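Local coordinates for protein ribokinase RBSK (Mycobacterium tuberculosis, PDB 3GO6) that probably phosphorylates D-ribose at O-5, consuming ATP with magnesium and yielding D-ribose 5-phosphate for nucleotide synthesis or the pentose phosphate pathway, at residues Val174-Ala179 with Val196-His201; Ser76-Asp81 with Ala132-Val137; Asp31-Val36 with Ile114-Ser119; Gln62-Ala67 with Ala90-Asn95; Gly252-Asn257 with Arg270-Ala275. One frame throughout, in Å; residues are numbered along the deposited sequence.

Contact 1 of 5, residues Val174-Ala179 with Val196-His201; sequences VNASPA and VIANEH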
# COMPACT_ATOMS: atom_id res chain seq x y z
N VAL A 174 24.82 14.15 -3.00
CA VAL A 174 24.21 12.84 -2.89
C VAL A 174 23.38 12.77 -1.62
O VAL A 174 23.86 13.06 -0.52
CB VAL A 174 25.28 11.69 -2.88
CG1 VAL A 174 24.63 10.30 -2.73
CG2 VAL A 174 26.14 11.76 -4.15
N ASN A 175 22.11 12.42 -1.79
CA ASN A 175 21.30 12.04 -0.64
C ASN A 175 21.53 10.56 -0.44
O ASN A 175 21.05 9.73 -1.23
CB ASN A 175 19.82 12.37 -0.89
CG ASN A 175 18.93 11.96 0.25
OD1 ASN A 175 19.35 11.91 1.42
ND2 ASN A 175 17.69 11.66 -0.07
N ALA A 176 22.29 10.21 0.60
CA ALA A 176 22.70 8.81 0.84
C ALA A 176 21.56 7.98 1.44
O ALA A 176 21.67 7.49 2.56
CB ALA A 176 23.95 8.77 1.75
N SER A 177 20.48 7.82 0.67
CA SER A 177 19.29 7.14 1.14
C SER A 177 18.68 6.40 -0.06
O SER A 177 18.60 6.98 -1.14
CB SER A 177 18.31 8.18 1.70
OG SER A 177 17.13 7.60 2.23
N PRO A 178 18.30 5.12 0.10
CA PRO A 178 18.40 4.31 1.31
C PRO A 178 19.83 3.86 1.56
O PRO A 178 20.65 3.91 0.64
CB PRO A 178 17.56 3.07 1.00
CG PRO A 178 16.99 3.28 -0.37
CD PRO A 178 17.72 4.36 -1.03
N ALA A 179 20.10 3.44 2.79
CA ALA A 179 21.37 2.82 3.18
C ALA A 179 21.48 1.38 2.64
O ALA A 179 20.51 0.84 2.11
CB ALA A 179 21.50 2.82 4.71
N VAL A 196 27.18 15.31 0.94
CA VAL A 196 26.34 14.17 1.22
C VAL A 196 25.32 14.59 2.27
O VAL A 196 25.69 15.20 3.28
CB VAL A 196 27.12 12.92 1.69
CG1 VAL A 196 26.16 11.79 2.03
CG2 VAL A 196 28.06 12.46 0.60
N ILE A 197 24.05 14.27 1.99
CA ILE A 197 22.94 14.56 2.90
C ILE A 197 22.43 13.24 3.37
O ILE A 197 22.15 12.35 2.56
CB ILE A 197 21.79 15.32 2.18
CG1 ILE A 197 22.33 16.60 1.53
CG2 ILE A 197 20.60 15.61 3.14
CD1 ILE A 197 21.41 17.17 0.41
N ALA A 198 22.32 13.09 4.69
CA ALA A 198 21.88 11.82 5.25
C ALA A 198 21.39 12.02 6.66
O ALA A 198 21.84 12.93 7.33
CB ALA A 198 23.02 10.81 5.23
N ASN A 199 20.45 11.19 7.11
CA ASN A 199 20.15 11.18 8.55
C ASN A 199 21.29 10.47 9.31
O ASN A 199 22.24 9.99 8.68
CB ASN A 199 18.74 10.61 8.86
CG ASN A 199 18.59 9.12 8.55
OD1 ASN A 199 19.54 8.33 8.64
ND2 ASN A 199 17.38 8.73 8.23
N GLU A 200 21.21 10.40 10.63
CA GLU A 200 22.33 9.82 11.41
C GLU A 200 22.61 8.36 11.04
O GLU A 200 23.76 7.99 10.81
CB GLU A 200 22.13 10.00 12.92
CG GLU A 200 22.29 11.45 13.38
CD GLU A 200 23.69 11.82 13.89
OE1 GLU A 200 24.72 11.25 13.42
OE2 GLU A 200 23.77 12.71 14.77
N HIS A 201 21.55 7.55 10.93
CA HIS A 201 21.70 6.14 10.55
C HIS A 201 22.28 5.97 9.13
O HIS A 201 23.23 5.19 8.91
CB HIS A 201 20.36 5.40 10.71
CG HIS A 201 20.30 4.08 10.01
ND1 HIS A 201 20.88 2.93 10.52
CD2 HIS A 201 19.71 3.71 8.84
CE1 HIS A 201 20.66 1.92 9.69
NE2 HIS A 201 19.96 2.37 8.66
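Parallel pairing inside a beta-alpha-beta unit is well illustrated where V174 and N175 of strand 171-175 lie beside V196 and I197 of strand 195-199, with helix 183-192 making the connection. I197 straddles N175 through its backbone. I197 N donates to V174 O at 2.8 Å, a nearly straight bond (168°), and I197 O accepts from A176 N at 2.9 Å. V174 O is also approached by V196 CA at 3.2 Å, a CA-H...O contact that supplements the main bond.

On the V174-V196 face, A176 CB takes up the end of the valine: V196 CG1, anti to the backbone N (chi1 177°), comes within 3.8 Å of it. A198 CB lies 4.1 Å from A176 CB. The pairing stops here: A176 centres an inverse gamma turn, closed by S177 N on N175 O, and a cis peptide before P178 follows.

Strand 195-199 instead runs into helix 200-205, whose first turn is capped by N199 OD1 on E202 N; N199 is also a predicted ATP-binding residue. I197 packs on helix 246-257, V196 on strand 212-216, and P178 on L47 of the second subunit.

Contact 2 of 5, residues Ser76-Asp81 with Ala132-Val137; sequences SGAFGD and AHLTPV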
# COMPACT_ATOMS: atom_id res chain seq x y z
N SER A 76 16.10 13.56 -14.41
CA SER A 76 16.45 12.38 -15.19
C SER A 76 16.08 11.15 -14.36
O SER A 76 16.60 10.95 -13.26
CB SER A 76 17.95 12.39 -15.51
OG SER A 76 18.30 11.23 -16.27
N GLY A 77 15.15 10.35 -14.86
CA GLY A 77 14.63 9.20 -14.13
C GLY A 77 13.88 8.29 -15.11
O GLY A 77 13.65 8.66 -16.28
N ALA A 78 13.53 7.10 -14.64
CA ALA A 78 12.87 6.10 -15.47
C ALA A 78 11.44 5.93 -15.03
O ALA A 78 11.18 5.65 -13.86
CB ALA A 78 13.59 4.77 -15.38
N PHE A 79 10.50 6.16 -15.96
CA PHE A 79 9.09 5.91 -15.72
C PHE A 79 8.80 4.51 -16.26
O PHE A 79 9.50 4.05 -17.17
CB PHE A 79 8.22 6.92 -16.49
CG PHE A 79 8.36 8.33 -16.01
CD1 PHE A 79 7.61 8.79 -14.93
CD2 PHE A 79 9.24 9.21 -16.64
CE1 PHE A 79 7.73 10.10 -14.47
CE2 PHE A 79 9.37 10.53 -16.19
CZ PHE A 79 8.61 10.98 -15.09
N GLY A 80 7.79 3.84 -15.72
CA GLY A 80 7.30 2.58 -16.30
C GLY A 80 6.44 2.89 -17.52
O GLY A 80 6.18 4.07 -17.81
N ASP A 81 6.00 1.85 -18.23
CA ASP A 81 5.20 2.07 -19.44
C ASP A 81 3.73 1.82 -19.10
O ASP A 81 3.01 1.10 -19.80
CB ASP A 81 5.74 1.24 -20.64
CG ASP A 81 5.56 -0.27 -20.46
OD1 ASP A 81 5.37 -0.74 -19.31
OD2 ASP A 81 5.60 -1.00 -21.50
N ALA A 132 14.72 0.95 -10.76
CA ALA A 132 15.82 -0.01 -10.66
C ALA A 132 16.49 -0.29 -12.01
O ALA A 132 17.56 -0.88 -12.07
CB ALA A 132 15.32 -1.34 -10.05
N HIS A 133 15.86 0.16 -13.09
CA HIS A 133 16.40 -0.06 -14.44
C HIS A 133 16.84 1.21 -15.14
O HIS A 133 16.98 1.22 -16.36
CB HIS A 133 15.39 -0.83 -15.29
CG HIS A 133 14.94 -2.10 -14.65
ND1 HIS A 133 15.77 -3.20 -14.55
CD2 HIS A 133 13.79 -2.43 -14.02
CE1 HIS A 133 15.13 -4.17 -13.91
NE2 HIS A 133 13.93 -3.72 -13.57
N LEU A 134 17.03 2.29 -14.38
CA LEU A 134 17.60 3.51 -14.93
C LEU A 134 19.10 3.34 -15.22
O LEU A 134 19.89 3.14 -14.30
CB LEU A 134 17.38 4.71 -14.00
CG LEU A 134 17.92 6.05 -14.53
CD1 LEU A 134 17.13 6.52 -15.75
CD2 LEU A 134 17.96 7.14 -13.45
N THR A 135 19.46 3.42 -16.51
CA THR A 135 20.86 3.37 -16.94
C THR A 135 21.30 4.80 -17.25
O THR A 135 20.46 5.68 -17.43
CB THR A 135 21.06 2.47 -18.20
OG1 THR A 135 20.25 2.94 -19.27
CG2 THR A 135 20.72 1.02 -17.91
N PRO A 136 22.62 5.06 -17.29
CA PRO A 136 23.06 6.45 -17.48
C PRO A 136 22.57 7.10 -18.80
O PRO A 136 22.86 6.60 -19.88
CB PRO A 136 24.59 6.34 -17.44
CG PRO A 136 24.88 5.04 -16.74
CD PRO A 136 23.75 4.13 -17.10
N VAL A 137 21.80 8.18 -18.68
CA VAL A 137 21.29 8.93 -19.84
C VAL A 137 22.38 9.94 -20.24
O VAL A 137 22.84 10.72 -19.40
CB VAL A 137 19.91 9.63 -19.53
CG1 VAL A 137 19.42 10.49 -20.70
CG2 VAL A 137 18.82 8.60 -19.14
O HOH W 1 20.31 9.11 -16.07
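L134 lays its forked end across the peptide between G77 and A78. CG stands anti to the backbone N (chi1 -178°), and from there the two methyls divide the work. CD1 settles on the peptide link, 3.8 Å from both G77 C and A78 N. CD2 reaches further back, toward S76, and lies 4.0 Å from S76 O. A78 directs its CB at the leucine and meets it at two levels, with L134 CB and L134 CD1 each at 4.0 Å. One branched side chain thus covers three successive residues, touching mainly backbone.

The second meeting point is polar on one side. S76 OG, anti to its own backbone N, faces V137 and comes within 3.9 Å of V137 CG2. Water 1 sits beside this pair, 2.9 Å from S76 OG and accepting from V137 N at 3.1 Å, so the hydrogen-bonded link between the segments is made by solvent. S76 OG has another partner in R101 O, and L134 O is hydrogen-bonded to T157 OG1 of helix 155-167.

V103 completes the cluster, touching A78, L134 and V137, while its backbone pairs with G77 and F79. The example shows how a loop without regular structure can close over the end of a sheet: residues 132-137 cover the point where the outermost strand 72-76 of the main sheet gives way to the small parallel pair 78-79 and 103-104, in the alpha/beta body of this PfkB-family kinase.

Contact 3 of 5, residues Asp31-Val36 with Ile114-Ser119; sequences DLTFVV and IVVDAS. With RIB (alpha-D-ribofuranose), chain C.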
# COMPACT_ATOMS: atom_id res chain seq x y z
N ASP A 31 3.01 7.03 -4.57
CA ASP A 31 3.03 6.86 -3.12
C ASP A 31 1.65 6.51 -2.62
O ASP A 31 0.67 7.18 -2.96
CB ASP A 31 3.44 8.17 -2.43
CG ASP A 31 4.92 8.49 -2.56
OD1 ASP A 31 5.69 7.61 -2.98
OD2 ASP A 31 5.32 9.64 -2.22
N LEU A 32 1.59 5.48 -1.78
CA LEU A 32 0.37 5.16 -1.04
C LEU A 32 0.68 5.55 0.41
O LEU A 32 1.54 4.95 1.04
CB LEU A 32 0.05 3.67 -1.16
CG LEU A 32 -0.26 3.20 -2.60
CD1 LEU A 32 -0.41 1.70 -2.62
CD2 LEU A 32 -1.52 3.86 -3.14
N THR A 33 0.02 6.59 0.89
CA THR A 33 0.30 7.12 2.24
C THR A 33 -0.85 6.74 3.16
O THR A 33 -2.01 7.06 2.88
CB THR A 33 0.51 8.64 2.25
OG1 THR A 33 1.50 9.01 1.27
CG2 THR A 33 0.97 9.14 3.64
N PHE A 34 -0.51 6.05 4.25
CA PHE A 34 -1.46 5.52 5.23
C PHE A 34 -1.23 6.24 6.56
O PHE A 34 -0.09 6.38 7.01
CB PHE A 34 -1.21 4.03 5.49
CG PHE A 34 -1.46 3.12 4.29
CD1 PHE A 34 -2.61 2.34 4.24
CD2 PHE A 34 -0.53 3.01 3.27
CE1 PHE A 34 -2.85 1.46 3.16
CE2 PHE A 34 -0.75 2.14 2.18
CZ PHE A 34 -1.91 1.37 2.12
N VAL A 35 -2.32 6.68 7.18
CA VAL A 35 -2.22 7.23 8.54
C VAL A 35 -2.71 6.18 9.53
O VAL A 35 -3.79 5.59 9.33
CB VAL A 35 -2.99 8.57 8.68
CG1 VAL A 35 -3.04 9.02 10.17
CG2 VAL A 35 -2.36 9.64 7.82
N VAL A 36 -1.90 5.92 10.56
CA VAL A 36 -2.20 4.95 11.61
C VAL A 36 -2.02 5.60 13.00
O VAL A 36 -1.46 6.70 13.12
CB VAL A 36 -1.25 3.71 11.53
CG1 VAL A 36 -1.46 2.94 10.20
CG2 VAL A 36 0.21 4.12 11.69
N ILE A 114 4.07 4.72 2.41
CA ILE A 114 4.45 5.63 3.47
C ILE A 114 3.45 5.43 4.60
O ILE A 114 2.24 5.51 4.39
CB ILE A 114 4.40 7.11 3.02
CG1 ILE A 114 4.94 7.34 1.59
CG2 ILE A 114 4.97 8.05 4.13
CD1 ILE A 114 6.33 7.17 1.45
N VAL A 115 3.94 5.18 5.81
CA VAL A 115 3.04 5.04 6.95
C VAL A 115 3.38 6.14 7.97
O VAL A 115 4.55 6.31 8.32
CB VAL A 115 3.16 3.64 7.59
CG1 VAL A 115 2.04 3.43 8.65
CG2 VAL A 115 3.07 2.57 6.52
N VAL A 116 2.37 6.87 8.43
CA VAL A 116 2.57 8.05 9.29
C VAL A 116 1.77 7.78 10.56
O VAL A 116 0.58 7.46 10.48
CB VAL A 116 2.10 9.36 8.61
CG1 VAL A 116 2.30 10.59 9.52
CG2 VAL A 116 2.85 9.55 7.28
N ASP A 117 2.45 7.83 11.71
CA ASP A 117 1.81 7.51 13.00
C ASP A 117 1.37 8.76 13.78
O ASP A 117 1.48 9.90 13.30
CB ASP A 117 2.69 6.54 13.85
CG ASP A 117 3.95 7.21 14.45
OD1 ASP A 117 4.03 8.45 14.58
OD2 ASP A 117 4.88 6.46 14.83
N ALA A 118 0.86 8.53 14.99
CA ALA A 118 0.31 9.62 15.81
C ALA A 118 1.32 10.71 16.21
O ALA A 118 0.92 11.85 16.47
CB ALA A 118 -0.40 9.03 17.04
N SER A 119 2.60 10.37 16.25
CA SER A 119 3.63 11.35 16.58
C SER A 119 4.18 12.10 15.34
O SER A 119 5.14 12.89 15.46
CB SER A 119 4.79 10.67 17.31
OG SER A 119 5.48 9.81 16.41
O5 RIB C . 11.27 10.58 1.04
C5 RIB C . 9.93 10.11 0.78
C4 RIB C . 9.90 9.40 -0.58
O4 RIB C . 10.63 8.16 -0.45
C3 RIB C . 8.51 8.99 -1.03
O3 RIB C . 7.89 9.91 -1.96
C2 RIB C . 8.70 7.59 -1.60
O2 RIB C . 8.33 7.53 -2.98
C1 RIB C . 10.15 7.20 -1.38
O1 RIB C . 10.93 7.31 -2.58
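D31 and I114 come together beside the sugar because both turn their side chains beside the backbone N: CG of D31 lies anti to the carbonyl carbon (chi1 -74°), and CG1 of I114 does likewise. D31 CG then lies 4.3 Å from I114 CG1. These residues belong to the four-stranded lid sheet of the ribokinase fold, in which strands 29-35 and 110-116 run parallel, the axes of 31-35 and 114-116 being 19° apart.

The aspartate grips alpha-D-ribofuranose with both oxygens. Ribose O2 donates to D31 OD1 and ribose O3 to D31 OD2, each at 2.6 Å, a paired hold that fixes the two neighbouring hydroxyls. I114 CD1 supplies an apolar contact alongside, 3.8 Å from ribose C3. Elsewhere in the pocket, N29, N61, E152 and D248 bind the same sugar.

Four backbone bonds alternate between the strands, from I114 N on L32 O to V36 N on V116 O. T33, V35, I114 and V116 share one face, on which I114 reaches the sugar, with T33 OG1 touching I114 CG1 at 3.8 Å. The other face carries F34 and V115, and it belongs to the dimer interface: F34 packs on I113 of the second subunit, and V115 and V36 on its L125. I114 O lies in the plane of the F34 ring, at its edge.

V36 closes the paired region. Its CG2 occupies the crowded position between backbone N and carbonyl carbon, and from there it meets V115 CG1 and V116 O, each at 3.6 Å.

Contact 4 of 5, residues Gln62-Ala67 with Ala90-Asn95; sequences QAVAAA and AHLRAN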
# COMPACT_ATOMS: atom_id res chain seq x y z
N GLN A 62 12.57 15.77 -4.61
CA GLN A 62 13.70 16.70 -4.50
C GLN A 62 13.73 17.70 -5.66
O GLN A 62 14.03 18.88 -5.45
CB GLN A 62 15.02 15.94 -4.36
CG GLN A 62 15.07 15.22 -3.01
CD GLN A 62 16.26 14.34 -2.81
OE1 GLN A 62 17.23 14.42 -3.53
NE2 GLN A 62 16.18 13.48 -1.79
N ALA A 63 13.37 17.25 -6.86
CA ALA A 63 13.28 18.13 -8.02
C ALA A 63 12.18 19.18 -7.82
O ALA A 63 12.40 20.37 -8.10
CB ALA A 63 13.02 17.28 -9.30
N VAL A 64 11.02 18.76 -7.33
CA VAL A 64 9.89 19.66 -7.06
C VAL A 64 10.25 20.72 -6.00
O VAL A 64 9.97 21.91 -6.17
CB VAL A 64 8.62 18.88 -6.66
CG1 VAL A 64 7.57 19.82 -6.10
CG2 VAL A 64 8.05 18.11 -7.89
N ALA A 65 10.90 20.29 -4.93
CA ALA A 65 11.34 21.22 -3.88
C ALA A 65 12.37 22.23 -4.40
O ALA A 65 12.29 23.44 -4.10
CB ALA A 65 11.89 20.45 -2.67
N ALA A 66 13.35 21.76 -5.17
CA ALA A 66 14.33 22.67 -5.78
C ALA A 66 13.66 23.70 -6.71
O ALA A 66 14.04 24.87 -6.71
CB ALA A 66 15.40 21.88 -6.53
N ALA A 67 12.68 23.26 -7.50
CA ALA A 67 11.93 24.16 -8.40
C ALA A 67 11.10 25.19 -7.63
O ALA A 67 11.14 26.39 -7.95
CB ALA A 67 11.05 23.36 -9.36
N ALA A 90 2.90 14.19 -15.24
CA ALA A 90 2.09 15.41 -15.15
C ALA A 90 2.39 16.15 -13.84
O ALA A 90 2.42 17.38 -13.81
CB ALA A 90 0.62 15.06 -15.26
N HIS A 91 2.61 15.41 -12.75
CA HIS A 91 2.98 16.01 -11.45
C HIS A 91 4.26 16.85 -11.59
O HIS A 91 4.32 18.00 -11.10
CB HIS A 91 3.14 14.92 -10.35
CG HIS A 91 3.75 15.41 -9.07
ND1 HIS A 91 3.14 16.34 -8.25
CD2 HIS A 91 4.91 15.08 -8.45
CE1 HIS A 91 3.90 16.56 -7.19
NE2 HIS A 91 4.98 15.80 -7.28
N LEU A 92 5.26 16.29 -12.27
CA LEU A 92 6.53 16.99 -12.51
C LEU A 92 6.36 18.21 -13.43
O LEU A 92 6.83 19.31 -13.10
CB LEU A 92 7.59 16.02 -13.02
CG LEU A 92 8.10 15.08 -11.91
CD1 LEU A 92 8.80 13.86 -12.48
CD2 LEU A 92 9.03 15.82 -10.94
N ARG A 93 5.66 18.03 -14.55
CA ARG A 93 5.34 19.17 -15.44
C ARG A 93 4.60 20.29 -14.73
O ARG A 93 4.88 21.46 -14.96
CB ARG A 93 4.51 18.72 -16.66
CG ARG A 93 5.21 17.75 -17.60
CD ARG A 93 4.47 17.69 -19.00
NE ARG A 93 3.02 17.49 -18.82
CZ ARG A 93 2.42 16.30 -18.75
NH1 ARG A 93 3.10 15.18 -18.87
NH2 ARG A 93 1.11 16.25 -18.56
N ALA A 94 3.64 19.93 -13.86
CA ALA A 94 2.84 20.90 -13.13
C ALA A 94 3.71 21.75 -12.20
O ALA A 94 3.32 22.87 -11.82
CB ALA A 94 1.75 20.19 -12.31
N ASN A 95 4.88 21.22 -11.84
CA ASN A 95 5.81 21.90 -10.92
C ASN A 95 7.05 22.50 -11.59
O ASN A 95 8.04 22.82 -10.92
CB ASN A 95 6.20 20.95 -9.78
CG ASN A 95 5.08 20.78 -8.79
OD1 ASN A 95 4.81 21.67 -7.98
ND2 ASN A 95 4.39 19.64 -8.85
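Van der Waals contact centres on V64, which faces helix 83-94 and its end. V64 CG2 meets L92 CD2 at 3.9 Å. The same methyl approaches H91 NE2, also at 3.9 Å, the valine and histidine side chains crossing at about a right angle. Both methyls of V64 lie against N95, V64 CG1 being 3.8 Å from N95 CG. A67, one turn further along, brings its CB to 3.4 Å from N95 O, a close approach of methyl to carbonyl.

Hydrogen bonding gathers on the amide of N95. Its CG lies beside the backbone N (chi1 -74°), and the amide turns back along the helix so that ND2 donates to H91 O at 2.8 Å (151°). The amide oxygen accepts from R68 NH2, and R68, at the end of helix 58-68, thus carries a bond between the helices. With both ends engaged, the flat group is held against V64.

Two helices thereby pack over the edge of the main sheet, A67 resting on V73 and L92 on F75 of strand 72-76. Such helices flanking a central sheet are a feature of the ribokinase fold, and helix 58-68 leads back to the sugar site, where K58 N and N61 ND2 bind ribose.

Contact 5 of 5, residues Gly252-Asn257 with Arg270-Ala275; sequences GVLAAN and RALRRA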
# COMPACT_ATOMS: atom_id res chain seq x y z
N GLY A 252 16.30 19.13 -1.71
CA GLY A 252 16.03 19.92 -2.92
C GLY A 252 16.34 21.38 -2.70
O GLY A 252 16.91 22.05 -3.57
N VAL A 253 15.95 21.89 -1.53
CA VAL A 253 16.27 23.29 -1.18
C VAL A 253 17.78 23.52 -1.00
O VAL A 253 18.30 24.57 -1.40
CB VAL A 253 15.48 23.76 0.07
CG1 VAL A 253 15.94 25.17 0.52
CG2 VAL A 253 14.00 23.76 -0.25
N LEU A 254 18.47 22.55 -0.40
CA LEU A 254 19.92 22.64 -0.29
C LEU A 254 20.54 22.75 -1.69
O LEU A 254 21.41 23.62 -1.93
CB LEU A 254 20.50 21.46 0.50
CG LEU A 254 21.94 21.69 1.00
CD1 LEU A 254 21.93 22.66 2.18
CD2 LEU A 254 22.62 20.38 1.40
N ALA A 255 20.10 21.88 -2.60
CA ALA A 255 20.61 21.91 -3.99
C ALA A 255 20.33 23.24 -4.68
O ALA A 255 21.18 23.75 -5.43
CB ALA A 255 20.02 20.76 -4.81
N ALA A 256 19.16 23.81 -4.40
CA ALA A 256 18.73 25.07 -5.03
C ALA A 256 19.49 26.29 -4.51
O ALA A 256 19.42 27.37 -5.13
CB ALA A 256 17.24 25.26 -4.80
N ASN A 257 20.20 26.13 -3.39
CA ASN A 257 20.93 27.23 -2.71
C ASN A 257 22.43 27.05 -2.54
O ASN A 257 23.12 27.98 -2.09
CB ASN A 257 20.29 27.50 -1.34
CG ASN A 257 18.93 28.13 -1.47
OD1 ASN A 257 18.82 29.34 -1.63
ND2 ASN A 257 17.88 27.32 -1.43
N ARG A 270 24.24 29.75 4.47
CA ARG A 270 22.94 30.27 4.04
C ARG A 270 22.08 29.15 3.41
O ARG A 270 20.89 29.07 3.66
CB ARG A 270 23.13 31.42 3.05
CG ARG A 270 21.84 32.03 2.55
CD ARG A 270 22.07 32.84 1.26
NE ARG A 270 20.80 33.18 0.61
CZ ARG A 270 20.22 32.47 -0.36
NH1 ARG A 270 20.78 31.37 -0.84
NH2 ARG A 270 19.05 32.86 -0.86
N ALA A 271 22.71 28.29 2.61
CA ALA A 271 22.00 27.14 2.01
C ALA A 271 21.47 26.23 3.11
O ALA A 271 20.31 25.79 3.06
CB ALA A 271 22.95 26.37 1.07
N LEU A 272 22.31 25.94 4.09
CA LEU A 272 21.91 25.09 5.24
C LEU A 272 20.75 25.66 6.05
O LEU A 272 19.81 24.93 6.39
CB LEU A 272 23.12 24.78 6.14
CG LEU A 272 24.25 23.91 5.55
CD1 LEU A 272 25.57 24.13 6.29
CD2 LEU A 272 23.88 22.41 5.57
N ARG A 273 20.80 26.97 6.32
CA ARG A 273 19.70 27.66 7.03
C ARG A 273 18.39 27.56 6.27
O ARG A 273 17.34 27.29 6.86
CB ARG A 273 20.04 29.13 7.32
CG ARG A 273 21.01 29.26 8.49
CD ARG A 273 21.60 30.66 8.63
NE ARG A 273 22.49 30.70 9.79
CZ ARG A 273 23.32 31.69 10.10
NH1 ARG A 273 23.41 32.77 9.32
NH2 ARG A 273 24.08 31.61 11.20
N ARG A 274 18.44 27.80 4.96
CA ARG A 274 17.24 27.77 4.13
C ARG A 274 16.68 26.34 4.05
O ARG A 274 15.48 26.15 4.14
CB ARG A 274 17.55 28.33 2.74
CG ARG A 274 17.79 29.86 2.79
CD ARG A 274 18.11 30.47 1.43
NE ARG A 274 16.93 30.44 0.57
CZ ARG A 274 15.91 31.30 0.64
NH1 ARG A 274 15.91 32.28 1.55
NH2 ARG A 274 14.88 31.17 -0.19
N ALA A 275 17.56 25.36 3.89
CA ALA A 275 17.14 23.96 3.81
C ALA A 275 16.50 23.53 5.13
O ALA A 275 15.46 22.85 5.14
CB ALA A 275 18.34 23.05 3.42
O HOH W 2 23.56 30.00 -0.43
O HOH W 3 15.60 29.22 -2.09
O HOH W 4 17.43 31.79 -3.25
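An antiparallel helix pair sets V253, L254 and N257 of helix 246-257 against R270, A271, R274 and A275 of helix 265-282. The axes of the two segments approach to 8.2 Å and their directions differ by 150°. Small residues let the backbones close up: N257 CB meets A271 CB at 3.8 Å, and V253 CG1 lies 3.7 Å from A275 CA. L254 has CG anti to the backbone N (chi1 -164°), and chi2 (75°) swings L254 CD1 to within 3.6 Å of A271 O, where A275 CB and L272 CD2 also touch it. Beyond this apolar line, L254 rests on V195 and I197 of the main sheet.

The polar end is built on N257. ND2 turns back to its own helix and donates to V253 O at 2.8 Å, which fixes the rotation of the amide. OD1 therefore faces the arginines. R270, extended from CG to NE, gives it NH1 at 2.9 Å, while R274 NE adds a weak bond at 3.1 Å. The stronger partner of R274 is D299, in a salt bridge to NH1. R274 CD lies over the centre of the R270 guanidinium, 3.3 Å above its plane. Three waters finish the network; water 2, for example, joins N257 O to R270 NH1.

One amide thus serves both helices, one N-H held by its own helix, the other on a water shared with R274, and its oxygen taking R270 NH1, a weaker bond from R274 NE and a water. The nearness of the arginines would probably polarise the N257 carbonyl, and D299 may offset part of the charge gathered there.

In the fold
Chemistry here follows position. Contacts 1, 2, 3 and 5 are buried, contact 4 partly; contact 1 lies nearest the chain's centre (about 9 Å, centre to centre) and contact 3 farthest (about 19 Å). Contact 1, in the main sheet, and contact 3, in the lid, are parallel-strand pairs held by backbone bonds; both reach the second subunit. Contacts 4 and 5 pair helices by side chains and meet where A65 and A66 pack on G252, V253 and A256. Contact 4 rests mainly on one valine, whereas contact 5 adds arginines and waters. Contact 2, a loop closure, joins contact 4 through F79 on L92. I197 touching L254 puts the sheet of contact 1 directly against contact 5.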